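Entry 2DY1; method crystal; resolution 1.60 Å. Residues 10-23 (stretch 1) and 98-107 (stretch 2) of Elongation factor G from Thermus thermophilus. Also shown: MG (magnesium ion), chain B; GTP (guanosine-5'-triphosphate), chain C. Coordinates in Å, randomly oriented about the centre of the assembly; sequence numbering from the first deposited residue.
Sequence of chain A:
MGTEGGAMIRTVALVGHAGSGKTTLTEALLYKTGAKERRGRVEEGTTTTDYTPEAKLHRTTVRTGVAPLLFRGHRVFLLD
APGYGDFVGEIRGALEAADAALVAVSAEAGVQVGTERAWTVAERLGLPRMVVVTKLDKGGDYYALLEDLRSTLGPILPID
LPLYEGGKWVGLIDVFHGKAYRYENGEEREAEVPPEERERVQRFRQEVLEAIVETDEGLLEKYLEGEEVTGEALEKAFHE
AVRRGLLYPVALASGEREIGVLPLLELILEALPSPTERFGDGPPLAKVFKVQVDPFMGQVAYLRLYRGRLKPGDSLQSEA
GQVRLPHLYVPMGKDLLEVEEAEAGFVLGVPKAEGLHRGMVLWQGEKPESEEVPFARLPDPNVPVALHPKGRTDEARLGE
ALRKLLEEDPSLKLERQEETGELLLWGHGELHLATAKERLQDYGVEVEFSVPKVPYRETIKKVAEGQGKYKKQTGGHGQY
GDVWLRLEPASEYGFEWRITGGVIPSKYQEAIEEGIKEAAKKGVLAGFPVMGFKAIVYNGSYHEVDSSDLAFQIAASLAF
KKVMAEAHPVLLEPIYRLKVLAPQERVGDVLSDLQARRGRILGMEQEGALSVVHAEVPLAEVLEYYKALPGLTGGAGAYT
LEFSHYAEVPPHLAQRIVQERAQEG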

# COMPACT_ATOMS: atom_id res chain seq x y z
N ARG A 10 -2.43 23.82 10.70
CA ARG A 10 -3.13 22.88 9.82
C ARG A 10 -2.18 21.72 9.54
O ARG A 10 -0.97 21.92 9.48
CB ARG A 10 -3.47 23.50 8.46
CG ARG A 10 -4.29 24.77 8.48
CD ARG A 10 -5.70 24.51 8.94
NE ARG A 10 -6.47 25.75 8.89
CZ ARG A 10 -6.66 26.56 9.92
NH1 ARG A 10 -6.12 26.26 11.10
NH2 ARG A 10 -7.43 27.63 9.79
N THR A 11 -2.71 20.51 9.41
CA THR A 11 -1.91 19.35 9.02
C THR A 11 -2.57 18.90 7.71
O THR A 11 -3.76 18.56 7.68
CB THR A 11 -1.99 18.19 10.02
OG1 THR A 11 -1.75 18.70 11.34
CG2 THR A 11 -0.89 17.17 9.70
N VAL A 12 -1.78 18.82 6.65
CA VAL A 12 -2.33 18.54 5.32
C VAL A 12 -1.48 17.52 4.58
O VAL A 12 -0.25 17.67 4.56
CB VAL A 12 -2.36 19.86 4.49
CG1 VAL A 12 -2.91 19.61 3.08
CG2 VAL A 12 -3.21 20.93 5.22
N ALA A 13 -2.11 16.51 3.97
CA ALA A 13 -1.37 15.53 3.16
C ALA A 13 -1.51 15.96 1.71
O ALA A 13 -2.62 16.18 1.25
CB ALA A 13 -1.95 14.14 3.32
N LEU A 14 -0.38 16.05 1.00
CA LEU A 14 -0.36 16.45 -0.41
C LEU A 14 -0.21 15.14 -1.17
O LEU A 14 0.83 14.44 -1.10
CB LEU A 14 0.83 17.38 -0.64
CG LEU A 14 1.17 17.75 -2.09
CD1 LEU A 14 -0.03 18.37 -2.79
CD2 LEU A 14 2.32 18.73 -2.04
N VAL A 15 -1.26 14.79 -1.92
CA VAL A 15 -1.32 13.53 -2.65
C VAL A 15 -1.70 13.77 -4.09
O VAL A 15 -2.06 14.89 -4.46
CB VAL A 15 -2.36 12.59 -2.01
CG1 VAL A 15 -1.91 12.20 -0.60
CG2 VAL A 15 -3.74 13.30 -1.90
N GLY A 16 -1.61 12.74 -4.90
CA GLY A 16 -1.97 12.89 -6.31
C GLY A 16 -1.17 11.92 -7.16
O GLY A 16 -0.21 11.31 -6.68
N HIS A 17 -1.55 11.77 -8.41
CA HIS A 17 -0.86 10.86 -9.31
C HIS A 17 0.60 11.20 -9.44
O HIS A 17 1.01 12.36 -9.32
CB HIS A 17 -1.50 10.93 -10.70
CG HIS A 17 -1.15 9.78 -11.59
ND1 HIS A 17 -1.84 8.59 -11.57
CD2 HIS A 17 -0.19 9.64 -12.53
CE1 HIS A 17 -1.32 7.77 -12.46
NE2 HIS A 17 -0.31 8.38 -13.05
N ALA A 18 1.39 10.18 -9.74
CA ALA A 18 2.81 10.36 -9.92
C ALA A 18 3.10 11.46 -10.93
O ALA A 18 2.51 11.50 -12.02
CB ALA A 18 3.42 9.04 -10.39
N GLY A 19 4.00 12.36 -10.58
CA GLY A 19 4.41 13.44 -11.46
C GLY A 19 3.48 14.63 -11.57
O GLY A 19 3.66 15.47 -12.45
N SER A 20 2.48 14.70 -10.69
CA SER A 20 1.52 15.81 -10.72
C SER A 20 2.08 17.12 -10.14
O SER A 20 1.35 18.11 -10.06
CB SER A 20 0.23 15.39 -9.99
OG SER A 20 0.50 14.96 -8.67
N GLY A 21 3.34 17.13 -9.71
CA GLY A 21 3.96 18.36 -9.24
C GLY A 21 3.99 18.62 -7.75
O GLY A 21 4.25 19.75 -7.34
N LYS A 22 3.74 17.58 -6.96
CA LYS A 22 3.70 17.68 -5.50
C LYS A 22 5.00 18.15 -4.85
O LYS A 22 5.03 19.12 -4.09
CB LYS A 22 3.30 16.32 -4.91
CG LYS A 22 1.89 15.84 -5.35
CD LYS A 22 1.54 14.46 -4.76
CE LYS A 22 2.50 13.34 -5.19
NZ LYS A 22 2.35 12.93 -6.61
N THR A 23 6.09 17.47 -5.15
CA THR A 23 7.35 17.84 -4.53
C THR A 23 7.82 19.20 -5.00
O THR A 23 8.41 19.95 -4.24
CB THR A 23 8.38 16.75 -4.80
OG1 THR A 23 7.90 15.54 -4.20
CG2 THR A 23 9.77 17.11 -4.21
N ALA A 98 -2.99 13.33 8.54
CA ALA A 98 -3.46 14.69 8.27
C ALA A 98 -4.93 14.89 8.55
O ALA A 98 -5.65 13.92 8.72
CB ALA A 98 -3.18 15.03 6.81
N ASP A 99 -5.35 16.16 8.58
CA ASP A 99 -6.75 16.48 8.81
C ASP A 99 -7.44 16.90 7.51
O ASP A 99 -8.65 17.19 7.51
CB ASP A 99 -6.89 17.59 9.86
CG ASP A 99 -6.31 17.20 11.20
OD1 ASP A 99 -6.27 15.99 11.51
OD2 ASP A 99 -5.90 18.12 11.96
N ALA A 100 -6.70 16.92 6.40
CA ALA A 100 -7.26 17.29 5.09
C ALA A 100 -6.29 16.83 4.03
O ALA A 100 -5.10 16.64 4.31
CB ALA A 100 -7.46 18.80 4.99
N ALA A 101 -6.80 16.65 2.81
CA ALA A 101 -5.97 16.23 1.69
C ALA A 101 -5.92 17.33 0.63
O ALA A 101 -6.95 17.88 0.27
CB ALA A 101 -6.53 14.97 1.08
N LEU A 102 -4.72 17.67 0.18
CA LEU A 102 -4.53 18.63 -0.91
C LEU A 102 -4.17 17.70 -2.06
O LEU A 102 -3.14 17.03 -2.02
CB LEU A 102 -3.36 19.58 -0.60
CG LEU A 102 -2.92 20.50 -1.76
CD1 LEU A 102 -4.11 21.39 -2.23
CD2 LEU A 102 -1.76 21.41 -1.28
N VAL A 103 -5.01 17.68 -3.09
CA VAL A 103 -4.84 16.75 -4.19
C VAL A 103 -4.34 17.46 -5.43
O VAL A 103 -5.06 18.26 -6.01
CB VAL A 103 -6.20 16.04 -4.49
CG1 VAL A 103 -6.03 14.96 -5.54
CG2 VAL A 103 -6.79 15.44 -3.17
N ALA A 104 -3.09 17.18 -5.83
CA ALA A 104 -2.50 17.81 -7.01
C ALA A 104 -3.03 17.10 -8.24
O ALA A 104 -3.10 15.86 -8.29
CB ALA A 104 -0.98 17.69 -6.99
N VAL A 105 -3.41 17.90 -9.24
CA VAL A 105 -3.93 17.38 -10.50
C VAL A 105 -3.24 18.14 -11.63
O VAL A 105 -3.31 19.36 -11.70
CB VAL A 105 -5.47 17.60 -10.60
CG1 VAL A 105 -5.98 17.24 -12.02
CG2 VAL A 105 -6.18 16.77 -9.56
N SER A 106 -2.56 17.41 -12.51
CA SER A 106 -1.89 18.05 -13.65
C SER A 106 -2.95 18.50 -14.67
O SER A 106 -3.85 17.73 -15.01
CB SER A 106 -0.94 17.04 -14.32
OG SER A 106 -0.64 17.44 -15.64
N ALA A 107 -2.85 19.74 -15.14
CA ALA A 107 -3.81 20.25 -16.10
C ALA A 107 -3.73 19.48 -17.42
O ALA A 107 -4.69 19.46 -18.18
CB ALA A 107 -3.57 21.73 -16.36
MG MG B . 7.17 13.80 -5.20
PG GTP C . 5.84 11.86 -7.50
O1G GTP C . 6.75 10.86 -8.36
O2G GTP C . 6.55 12.16 -6.10
O3G GTP C . 4.45 11.39 -7.34
O3B GTP C . 5.91 13.21 -8.38
PB GTP C . 5.50 14.67 -7.85
O1B GTP C . 4.02 14.78 -7.86
O2B GTP C . 6.20 14.96 -6.58
O3A GTP C . 6.00 15.60 -9.06
PA GTP C . 7.43 16.33 -9.10
O1A GTP C . 7.39 17.52 -8.21
O2A GTP C . 8.49 15.32 -8.87
O5' GTP C . 7.52 16.86 -10.61
C5' GTP C . 7.74 15.91 -11.65
C4' GTP C . 8.16 16.64 -12.93
O4' GTP C . 7.15 17.64 -13.18
C3' GTP C . 9.47 17.40 -12.71
O3' GTP C . 10.19 17.47 -13.94
C2' GTP C . 8.98 18.79 -12.29
O2' GTP C . 9.97 19.76 -12.66
C1' GTP C . 7.79 18.92 -13.24
N9 GTP C . 6.83 19.96 -12.82
C8 GTP C . 6.25 20.06 -11.62
N7 GTP C . 5.35 21.03 -11.64
C5 GTP C . 5.35 21.57 -12.86
C6 GTP C . 4.63 22.60 -13.46
O6 GTP C . 3.74 23.21 -12.85
N1 GTP C . 4.91 22.93 -14.79
C2 GTP C . 5.89 22.21 -15.49
N2 GTP C . 6.16 22.51 -16.76
N3 GTP C . 6.56 21.22 -14.88
C4 GTP C . 6.31 20.89 -13.61
O HOH W 1 -5.35 20.46 10.67
O HOH W 2 -3.29 13.70 -9.86
O HOH W 3 8.91 13.92 -6.35
O HOH W 4 5.51 13.86 -3.93

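Two parallel strands, 82 or more residues apart in sequence, lie side by side here, and the backbone ladder marks the register: D99 N donates to T11 O (3.0 Å), A13 N to A100 O (3.0 Å), L102 N to A13 O (2.8 Å), V15 N to L102 O (2.9 Å) and A104 N to V15 O (2.9 Å). Only alternate residues of the first strand spend their N and O on this neighbour, as a parallel pair requires.

The register decides which side chains meet. L14 and L102 are paired on one face and share almost the same rotamer, chi1 t (171° in both) and chi2 p (56° and 58°). Matching conformers let the two leucines run alongside each other like repeated units, with L14 CD1 3.7 Å from L102 CG. V12, also t, occupies the same face and puts its CG1 3.7 Å from L102 CB. On the other face V15 adopts m while V103 adopts t, so the paired valines do not copy each other; their CG2 methyls meet at 3.9 Å. A13 shares that face, and its CB lies 3.8 Å from the CB of A98, a close fit between two single methyls.

At G16 the backbone itself calls for glycine: phi/psi is 151/168, and an ideal CB there would sit 2.5 Å from A104 O. A water bridges the widening gap, accepting from H17 N (3.0 Å) and donating to A104 O (2.7 Å). The methyl of A104 is a shared floor for the loop: its CB is 3.5 Å from S20 OG and 3.8 Å from K22 CG.

S20 points toward the second strand, and with chi1 p its OG both rests against A104 CB and donates to H17 O at 2.7 Å. The same carbonyl receives S20 N (3.1 Å), closing the type II turn. K22 follows m, t, m, m; its aliphatic part passes A104 and its chain bends to deliver NZ to G16 O (3.0 Å), GTP O3G (2.7 Å) and GTP O1B (2.8 Å). One ammonium thereby ties the G16 carbonyl to the beta and gamma phosphates. T23, with chi1 m, lies beyond reach of the second strand and gives its OG1 to magnesium at 2.1 Å.

The rule is economical: backbone bonds run through the register, paired aliphatics fill both faces, glycine serves at G16, where a CB would strike A104 O, and the A104 methyl packs under S20 and K22.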